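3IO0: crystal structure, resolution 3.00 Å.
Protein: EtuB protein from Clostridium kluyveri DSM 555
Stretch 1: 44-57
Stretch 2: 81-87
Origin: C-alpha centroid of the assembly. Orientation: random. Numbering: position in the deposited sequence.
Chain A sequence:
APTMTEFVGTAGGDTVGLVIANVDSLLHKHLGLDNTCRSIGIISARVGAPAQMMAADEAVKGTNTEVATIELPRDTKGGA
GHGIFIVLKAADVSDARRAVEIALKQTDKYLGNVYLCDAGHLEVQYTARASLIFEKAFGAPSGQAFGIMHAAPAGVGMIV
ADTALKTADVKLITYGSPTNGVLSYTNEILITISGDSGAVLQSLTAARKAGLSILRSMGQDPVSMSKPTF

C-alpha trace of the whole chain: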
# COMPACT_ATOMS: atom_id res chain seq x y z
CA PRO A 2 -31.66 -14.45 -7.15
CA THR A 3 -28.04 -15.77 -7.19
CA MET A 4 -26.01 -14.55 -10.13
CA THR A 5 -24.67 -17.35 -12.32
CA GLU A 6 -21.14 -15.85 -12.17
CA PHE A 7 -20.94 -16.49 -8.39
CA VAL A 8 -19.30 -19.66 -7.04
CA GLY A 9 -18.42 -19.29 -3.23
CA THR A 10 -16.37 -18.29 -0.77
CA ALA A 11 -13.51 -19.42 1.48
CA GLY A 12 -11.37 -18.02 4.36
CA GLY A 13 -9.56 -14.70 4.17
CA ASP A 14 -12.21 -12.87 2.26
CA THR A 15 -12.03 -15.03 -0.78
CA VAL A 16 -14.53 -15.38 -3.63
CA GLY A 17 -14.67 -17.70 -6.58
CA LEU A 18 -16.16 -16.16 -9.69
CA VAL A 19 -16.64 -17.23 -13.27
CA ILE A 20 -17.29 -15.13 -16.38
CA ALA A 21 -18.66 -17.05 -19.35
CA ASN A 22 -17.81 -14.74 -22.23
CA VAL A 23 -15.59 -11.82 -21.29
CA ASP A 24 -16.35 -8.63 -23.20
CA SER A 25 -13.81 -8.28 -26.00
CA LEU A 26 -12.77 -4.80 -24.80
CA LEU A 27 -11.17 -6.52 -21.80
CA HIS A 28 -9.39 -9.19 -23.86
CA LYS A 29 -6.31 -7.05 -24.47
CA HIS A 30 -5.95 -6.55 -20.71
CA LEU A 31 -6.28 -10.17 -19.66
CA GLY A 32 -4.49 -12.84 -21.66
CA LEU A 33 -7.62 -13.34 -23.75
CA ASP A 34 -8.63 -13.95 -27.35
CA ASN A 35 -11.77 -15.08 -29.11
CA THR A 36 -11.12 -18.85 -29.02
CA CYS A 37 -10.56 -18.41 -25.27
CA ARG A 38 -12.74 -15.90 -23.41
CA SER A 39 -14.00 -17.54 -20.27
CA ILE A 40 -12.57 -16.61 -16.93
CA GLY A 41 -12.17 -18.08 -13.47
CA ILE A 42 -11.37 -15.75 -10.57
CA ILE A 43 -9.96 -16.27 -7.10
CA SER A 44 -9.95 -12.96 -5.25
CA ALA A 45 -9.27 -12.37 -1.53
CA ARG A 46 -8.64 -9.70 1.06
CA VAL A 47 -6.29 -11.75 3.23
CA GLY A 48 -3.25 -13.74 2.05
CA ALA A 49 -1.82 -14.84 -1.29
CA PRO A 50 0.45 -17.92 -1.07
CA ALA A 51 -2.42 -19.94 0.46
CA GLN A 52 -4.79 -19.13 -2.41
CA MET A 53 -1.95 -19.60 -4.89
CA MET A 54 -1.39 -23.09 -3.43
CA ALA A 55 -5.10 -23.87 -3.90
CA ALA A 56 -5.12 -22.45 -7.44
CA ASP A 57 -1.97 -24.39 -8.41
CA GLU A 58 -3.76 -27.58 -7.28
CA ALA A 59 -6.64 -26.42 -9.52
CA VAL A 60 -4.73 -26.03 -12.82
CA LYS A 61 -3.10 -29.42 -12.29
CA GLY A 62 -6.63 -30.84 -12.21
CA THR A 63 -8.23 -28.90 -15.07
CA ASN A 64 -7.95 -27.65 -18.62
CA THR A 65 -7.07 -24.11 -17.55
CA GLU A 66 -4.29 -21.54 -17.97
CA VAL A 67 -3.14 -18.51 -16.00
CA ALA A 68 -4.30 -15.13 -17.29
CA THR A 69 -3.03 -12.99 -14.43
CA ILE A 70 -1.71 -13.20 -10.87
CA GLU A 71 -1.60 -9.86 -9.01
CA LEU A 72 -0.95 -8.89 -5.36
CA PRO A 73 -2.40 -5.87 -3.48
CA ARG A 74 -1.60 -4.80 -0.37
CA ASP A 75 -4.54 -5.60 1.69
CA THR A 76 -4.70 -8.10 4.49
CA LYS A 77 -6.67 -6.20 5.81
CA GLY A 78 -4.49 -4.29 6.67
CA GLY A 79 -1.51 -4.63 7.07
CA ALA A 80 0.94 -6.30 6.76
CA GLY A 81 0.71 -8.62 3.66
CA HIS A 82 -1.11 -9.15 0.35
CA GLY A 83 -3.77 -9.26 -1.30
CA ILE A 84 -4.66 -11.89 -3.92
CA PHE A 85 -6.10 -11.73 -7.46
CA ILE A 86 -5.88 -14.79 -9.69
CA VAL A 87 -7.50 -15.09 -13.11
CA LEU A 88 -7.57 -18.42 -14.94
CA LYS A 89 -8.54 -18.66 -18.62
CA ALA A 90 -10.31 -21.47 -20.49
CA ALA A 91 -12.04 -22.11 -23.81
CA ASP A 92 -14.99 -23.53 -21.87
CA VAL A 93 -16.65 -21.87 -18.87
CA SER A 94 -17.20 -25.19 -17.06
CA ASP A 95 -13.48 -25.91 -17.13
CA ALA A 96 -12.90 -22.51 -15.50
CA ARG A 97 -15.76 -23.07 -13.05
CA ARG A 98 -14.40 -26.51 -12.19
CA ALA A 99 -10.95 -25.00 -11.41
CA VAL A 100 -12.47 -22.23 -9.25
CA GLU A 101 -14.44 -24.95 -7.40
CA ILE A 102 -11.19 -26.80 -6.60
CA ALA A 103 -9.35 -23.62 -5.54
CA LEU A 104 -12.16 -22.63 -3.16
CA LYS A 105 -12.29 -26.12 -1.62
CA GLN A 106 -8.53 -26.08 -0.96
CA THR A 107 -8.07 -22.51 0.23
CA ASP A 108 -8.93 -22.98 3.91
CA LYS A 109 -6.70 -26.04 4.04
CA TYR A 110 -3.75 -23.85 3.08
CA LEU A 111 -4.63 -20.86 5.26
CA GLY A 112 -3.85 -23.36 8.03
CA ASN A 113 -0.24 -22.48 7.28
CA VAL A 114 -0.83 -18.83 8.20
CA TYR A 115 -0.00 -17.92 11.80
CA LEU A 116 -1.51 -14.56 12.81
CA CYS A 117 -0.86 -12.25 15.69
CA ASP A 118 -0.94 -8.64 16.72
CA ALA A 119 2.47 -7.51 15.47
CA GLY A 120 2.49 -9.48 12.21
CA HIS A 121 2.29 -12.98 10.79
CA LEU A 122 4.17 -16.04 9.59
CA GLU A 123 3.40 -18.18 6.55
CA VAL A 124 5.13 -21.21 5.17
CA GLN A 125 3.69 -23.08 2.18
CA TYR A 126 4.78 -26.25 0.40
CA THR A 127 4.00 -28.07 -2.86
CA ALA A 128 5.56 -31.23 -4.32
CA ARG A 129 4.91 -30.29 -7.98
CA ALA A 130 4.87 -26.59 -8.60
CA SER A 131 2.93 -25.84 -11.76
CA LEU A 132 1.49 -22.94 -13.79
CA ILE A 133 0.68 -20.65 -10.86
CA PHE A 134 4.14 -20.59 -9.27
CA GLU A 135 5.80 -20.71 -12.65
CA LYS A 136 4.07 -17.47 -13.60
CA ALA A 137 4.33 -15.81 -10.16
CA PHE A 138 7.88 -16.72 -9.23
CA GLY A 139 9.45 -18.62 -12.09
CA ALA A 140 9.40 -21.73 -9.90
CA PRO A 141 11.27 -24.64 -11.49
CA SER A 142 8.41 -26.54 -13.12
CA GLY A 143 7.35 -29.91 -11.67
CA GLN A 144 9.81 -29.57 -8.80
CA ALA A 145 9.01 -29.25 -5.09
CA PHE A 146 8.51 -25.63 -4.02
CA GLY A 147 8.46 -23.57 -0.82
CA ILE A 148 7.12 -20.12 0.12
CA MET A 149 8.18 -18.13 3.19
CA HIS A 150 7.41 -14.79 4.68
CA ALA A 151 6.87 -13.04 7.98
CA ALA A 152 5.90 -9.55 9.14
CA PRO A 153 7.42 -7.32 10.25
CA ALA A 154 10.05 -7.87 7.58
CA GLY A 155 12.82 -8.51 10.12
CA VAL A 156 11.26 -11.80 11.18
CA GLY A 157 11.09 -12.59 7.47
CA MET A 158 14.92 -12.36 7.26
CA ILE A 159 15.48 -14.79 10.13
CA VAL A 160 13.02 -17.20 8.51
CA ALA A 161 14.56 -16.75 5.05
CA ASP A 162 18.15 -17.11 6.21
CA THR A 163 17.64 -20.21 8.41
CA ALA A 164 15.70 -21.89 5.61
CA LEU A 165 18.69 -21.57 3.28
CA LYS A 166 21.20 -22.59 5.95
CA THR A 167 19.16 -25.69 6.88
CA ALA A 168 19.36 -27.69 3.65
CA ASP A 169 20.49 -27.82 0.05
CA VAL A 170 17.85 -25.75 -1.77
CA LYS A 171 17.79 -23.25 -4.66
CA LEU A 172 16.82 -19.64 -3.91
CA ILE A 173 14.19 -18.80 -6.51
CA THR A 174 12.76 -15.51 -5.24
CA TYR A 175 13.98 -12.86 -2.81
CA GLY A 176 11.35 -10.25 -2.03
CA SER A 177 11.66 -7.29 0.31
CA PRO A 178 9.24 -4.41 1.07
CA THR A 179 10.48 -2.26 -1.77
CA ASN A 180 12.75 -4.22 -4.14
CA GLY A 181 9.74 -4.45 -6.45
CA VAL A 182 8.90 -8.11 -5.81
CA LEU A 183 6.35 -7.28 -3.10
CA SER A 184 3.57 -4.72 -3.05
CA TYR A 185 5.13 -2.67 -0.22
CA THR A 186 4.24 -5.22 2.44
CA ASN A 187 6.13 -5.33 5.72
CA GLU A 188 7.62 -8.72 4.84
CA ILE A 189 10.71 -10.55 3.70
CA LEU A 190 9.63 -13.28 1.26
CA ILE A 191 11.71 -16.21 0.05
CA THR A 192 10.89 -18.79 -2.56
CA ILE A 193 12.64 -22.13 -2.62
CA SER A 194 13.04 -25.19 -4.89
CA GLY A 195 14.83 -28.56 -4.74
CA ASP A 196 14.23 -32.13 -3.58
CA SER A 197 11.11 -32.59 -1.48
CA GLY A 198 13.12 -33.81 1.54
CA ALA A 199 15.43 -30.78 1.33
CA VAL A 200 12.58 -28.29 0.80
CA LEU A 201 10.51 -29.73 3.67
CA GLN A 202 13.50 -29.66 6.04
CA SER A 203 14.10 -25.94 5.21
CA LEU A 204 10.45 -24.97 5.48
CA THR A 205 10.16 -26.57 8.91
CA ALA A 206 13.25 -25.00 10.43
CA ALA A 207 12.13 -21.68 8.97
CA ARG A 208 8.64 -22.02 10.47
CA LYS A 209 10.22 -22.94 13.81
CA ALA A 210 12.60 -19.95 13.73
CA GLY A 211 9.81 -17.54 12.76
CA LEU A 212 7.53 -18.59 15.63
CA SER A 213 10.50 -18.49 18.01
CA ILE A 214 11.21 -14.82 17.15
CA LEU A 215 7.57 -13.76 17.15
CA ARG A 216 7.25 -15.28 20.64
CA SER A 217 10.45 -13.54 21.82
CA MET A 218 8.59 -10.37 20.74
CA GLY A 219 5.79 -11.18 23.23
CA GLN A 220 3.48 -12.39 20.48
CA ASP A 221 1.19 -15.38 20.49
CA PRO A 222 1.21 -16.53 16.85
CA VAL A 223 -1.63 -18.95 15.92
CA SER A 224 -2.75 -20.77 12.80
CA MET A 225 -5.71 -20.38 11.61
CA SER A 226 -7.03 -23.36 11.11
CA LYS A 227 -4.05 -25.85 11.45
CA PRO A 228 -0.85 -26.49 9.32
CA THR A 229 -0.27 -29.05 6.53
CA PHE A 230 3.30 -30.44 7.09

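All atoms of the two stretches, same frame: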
# COMPACT_ATOMS: atom_id res chain seq x y z
N SER A 44 -10.26 -14.29 -5.75
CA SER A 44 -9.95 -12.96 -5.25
C SER A 44 -10.13 -12.96 -3.74
O SER A 44 -11.13 -13.47 -3.25
CB SER A 44 -10.88 -11.93 -5.90
OG SER A 44 -10.44 -10.60 -5.66
N ALA A 45 -9.18 -12.39 -3.00
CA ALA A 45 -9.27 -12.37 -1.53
C ALA A 45 -8.65 -11.15 -0.88
O ALA A 45 -7.73 -10.53 -1.43
CB ALA A 45 -8.66 -13.61 -0.94
N ARG A 46 -9.15 -10.83 0.31
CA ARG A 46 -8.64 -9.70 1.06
C ARG A 46 -7.40 -10.10 1.82
O ARG A 46 -6.46 -9.32 1.93
CB ARG A 46 -9.69 -9.16 2.03
CG ARG A 46 -11.01 -8.71 1.37
CD ARG A 46 -10.85 -7.49 0.48
NE ARG A 46 -10.12 -6.40 1.14
CZ ARG A 46 -10.60 -5.65 2.12
NH1 ARG A 46 -11.82 -5.84 2.58
NH2 ARG A 46 -9.84 -4.69 2.63
N VAL A 47 -7.39 -11.32 2.36
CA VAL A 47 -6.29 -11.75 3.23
C VAL A 47 -5.48 -12.94 2.69
O VAL A 47 -6.00 -14.05 2.52
CB VAL A 47 -6.76 -12.01 4.69
CG1 VAL A 47 -5.61 -12.54 5.56
CG2 VAL A 47 -7.36 -10.74 5.30
N GLY A 48 -4.20 -12.69 2.44
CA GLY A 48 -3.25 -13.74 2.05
C GLY A 48 -3.05 -13.81 0.55
O GLY A 48 -3.75 -13.13 -0.20
N ALA A 49 -2.10 -14.63 0.13
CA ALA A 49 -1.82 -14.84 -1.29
C ALA A 49 -1.19 -16.20 -1.57
O ALA A 49 -1.66 -16.91 -2.47
CB ALA A 49 -0.96 -13.71 -1.85
N PRO A 50 -0.11 -16.58 -0.83
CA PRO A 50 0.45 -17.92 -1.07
C PRO A 50 -0.57 -19.05 -0.84
O PRO A 50 -0.60 -20.00 -1.62
CB PRO A 50 1.62 -18.00 -0.08
CG PRO A 50 1.98 -16.58 0.19
CD PRO A 50 0.67 -15.85 0.19
N ALA A 51 -1.40 -18.93 0.19
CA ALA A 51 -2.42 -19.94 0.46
C ALA A 51 -3.35 -20.15 -0.74
O ALA A 51 -3.56 -21.29 -1.18
CB ALA A 51 -3.23 -19.57 1.69
N GLN A 52 -3.88 -19.05 -1.27
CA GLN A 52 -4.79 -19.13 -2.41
C GLN A 52 -4.04 -19.61 -3.63
O GLN A 52 -4.57 -20.39 -4.42
CB GLN A 52 -5.45 -17.77 -2.68
CG GLN A 52 -6.55 -17.38 -1.70
CD GLN A 52 -6.04 -16.64 -0.47
OE1 GLN A 52 -4.85 -16.65 -0.17
NE2 GLN A 52 -6.95 -16.01 0.25
N MET A 53 -2.80 -19.15 -3.79
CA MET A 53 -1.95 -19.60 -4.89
C MET A 53 -1.77 -21.12 -4.82
O MET A 53 -1.91 -21.79 -5.83
CB MET A 53 -0.59 -18.88 -4.88
CG MET A 53 -0.67 -17.37 -5.12
SD MET A 53 0.88 -16.58 -5.63
CE MET A 53 1.63 -16.29 -4.05
N MET A 54 -1.51 -21.64 -3.62
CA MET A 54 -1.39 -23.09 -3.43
C MET A 54 -2.65 -23.79 -3.95
O MET A 54 -2.56 -24.70 -4.78
CB MET A 54 -1.17 -23.47 -1.96
CG MET A 54 0.26 -23.27 -1.41
SD MET A 54 1.62 -24.04 -2.31
CE MET A 54 0.87 -25.65 -2.65
N ALA A 55 -3.81 -23.33 -3.48
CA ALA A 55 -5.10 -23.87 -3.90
C ALA A 55 -5.33 -23.75 -5.41
O ALA A 55 -5.82 -24.68 -6.03
CB ALA A 55 -6.23 -23.22 -3.13
N ALA A 56 -4.95 -22.63 -6.00
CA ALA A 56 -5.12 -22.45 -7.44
C ALA A 56 -4.13 -23.31 -8.25
O ALA A 56 -4.45 -23.74 -9.37
CB ALA A 56 -4.99 -20.99 -7.80
N ASP A 57 -2.95 -23.57 -7.71
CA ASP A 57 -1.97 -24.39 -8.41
C ASP A 57 -2.49 -25.83 -8.44
O ASP A 57 -2.39 -26.51 -9.47
CB ASP A 57 -0.59 -24.30 -7.77
CG ASP A 57 0.55 -24.69 -8.73
OD1 ASP A 57 0.59 -24.17 -9.87
OD2 ASP A 57 1.42 -25.50 -8.32
N GLY A 81 0.44 -7.84 4.88
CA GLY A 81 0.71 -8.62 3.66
C GLY A 81 -0.12 -8.27 2.43
O GLY A 81 -0.62 -7.14 2.29
N HIS A 82 -0.23 -9.23 1.52
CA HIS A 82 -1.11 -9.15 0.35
C HIS A 82 -2.43 -9.89 0.74
O HIS A 82 -2.41 -10.63 1.72
CB HIS A 82 -0.40 -9.86 -0.79
CG HIS A 82 0.99 -9.36 -1.06
ND1 HIS A 82 2.12 -10.04 -0.66
CD2 HIS A 82 1.43 -8.26 -1.73
CE1 HIS A 82 3.20 -9.38 -1.06
NE2 HIS A 82 2.81 -8.30 -1.71
N GLY A 83 -3.57 -9.78 0.04
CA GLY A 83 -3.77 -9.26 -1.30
C GLY A 83 -3.69 -10.38 -2.33
O GLY A 83 -2.58 -10.76 -2.73
N ILE A 84 -4.81 -10.95 -2.79
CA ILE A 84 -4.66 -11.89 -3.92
C ILE A 84 -5.71 -11.79 -5.05
O ILE A 84 -6.91 -11.72 -4.79
CB ILE A 84 -4.41 -13.35 -3.47
CG1 ILE A 84 -4.10 -14.26 -4.66
CG2 ILE A 84 -5.56 -13.90 -2.70
CD1 ILE A 84 -2.74 -14.05 -5.28
N PHE A 85 -5.23 -11.80 -6.29
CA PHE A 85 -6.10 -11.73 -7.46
C PHE A 85 -5.60 -12.62 -8.58
O PHE A 85 -4.62 -12.31 -9.27
CB PHE A 85 -6.25 -10.29 -7.94
CG PHE A 85 -7.11 -10.12 -9.16
CD1 PHE A 85 -8.48 -10.38 -9.11
CD2 PHE A 85 -6.56 -9.68 -10.36
CE1 PHE A 85 -9.29 -10.21 -10.24
CE2 PHE A 85 -7.35 -9.51 -11.49
CZ PHE A 85 -8.73 -9.77 -11.43
N ILE A 86 -6.28 -13.76 -8.75
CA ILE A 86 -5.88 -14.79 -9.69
C ILE A 86 -6.97 -14.95 -10.73
O ILE A 86 -8.14 -15.13 -10.39
CB ILE A 86 -5.65 -16.13 -8.98
CG1 ILE A 86 -4.46 -16.01 -8.02
CG2 ILE A 86 -5.40 -17.24 -9.98
CD1 ILE A 86 -4.39 -17.11 -6.99
N VAL A 87 -6.58 -14.87 -12.00
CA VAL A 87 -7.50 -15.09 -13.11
C VAL A 87 -7.00 -16.24 -13.96
O VAL A 87 -5.88 -16.20 -14.47
CB VAL A 87 -7.75 -13.82 -13.97
CG1 VAL A 87 -8.66 -14.12 -15.13
CG2 VAL A 87 -8.38 -12.73 -13.13

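A helix packs well against a strand when one apolar side chain serves both the sheet and the helix, and Ile84 of the EtuB protein illustrates the principle. It has the largest area covered across this contact. Its CG2 lies 3.6 Å from Ala45 CB, its neighbour on the same face of the sheet, while its CB sits 3.8 Å from Ala49 CB and its CD1 3.9 Å from Met53 CG. Strand and helix side chains thus converge on a single branched residue. Two residues on, strand alternation brings Ile86 to the same helix: its CD1 reaches Ala56 CB at 4.0 Å and Met53 CG at 4.2 Å. The helix axis approaches that of strand 84-87 to 8.9 Å, and the 18° between their directions keeps the two running nearly alongside, so that Ala49 and Met53 meet Ile84 while Met53 and Ala56 meet Ile86.

Around this apolar centre the backbone supplies the order. Ala45 and Ile84 form an antiparallel pair closed by two hydrogen bonds, Ala45 N to Ile84 O at 3.0 Å and Ile84 N to Ala45 O at 3.2 Å. The adjacent pair, Ser44 and Phe85, turns its side chains to the other face, where Ser44 OG lies 4.0 Å from Phe85 CD1, at the ring edge.

Beyond the regular ladder, the pairing loosens. Gly83, preceded by a cis peptide bond, gives only a weak hydrogen bond from its N to Arg46 O at 3.5 Å, whereas Gly48 N binds His82 O at 2.8 Å. Positive phi angles at both glycines suit residues without side chains. Gln52 joins the apolar and polar zones: its CD packs 3.6 Å from Ile84 CG2, and its NE2 donates to Val47 O at 3.1 Å, tying the helix to the loop before it.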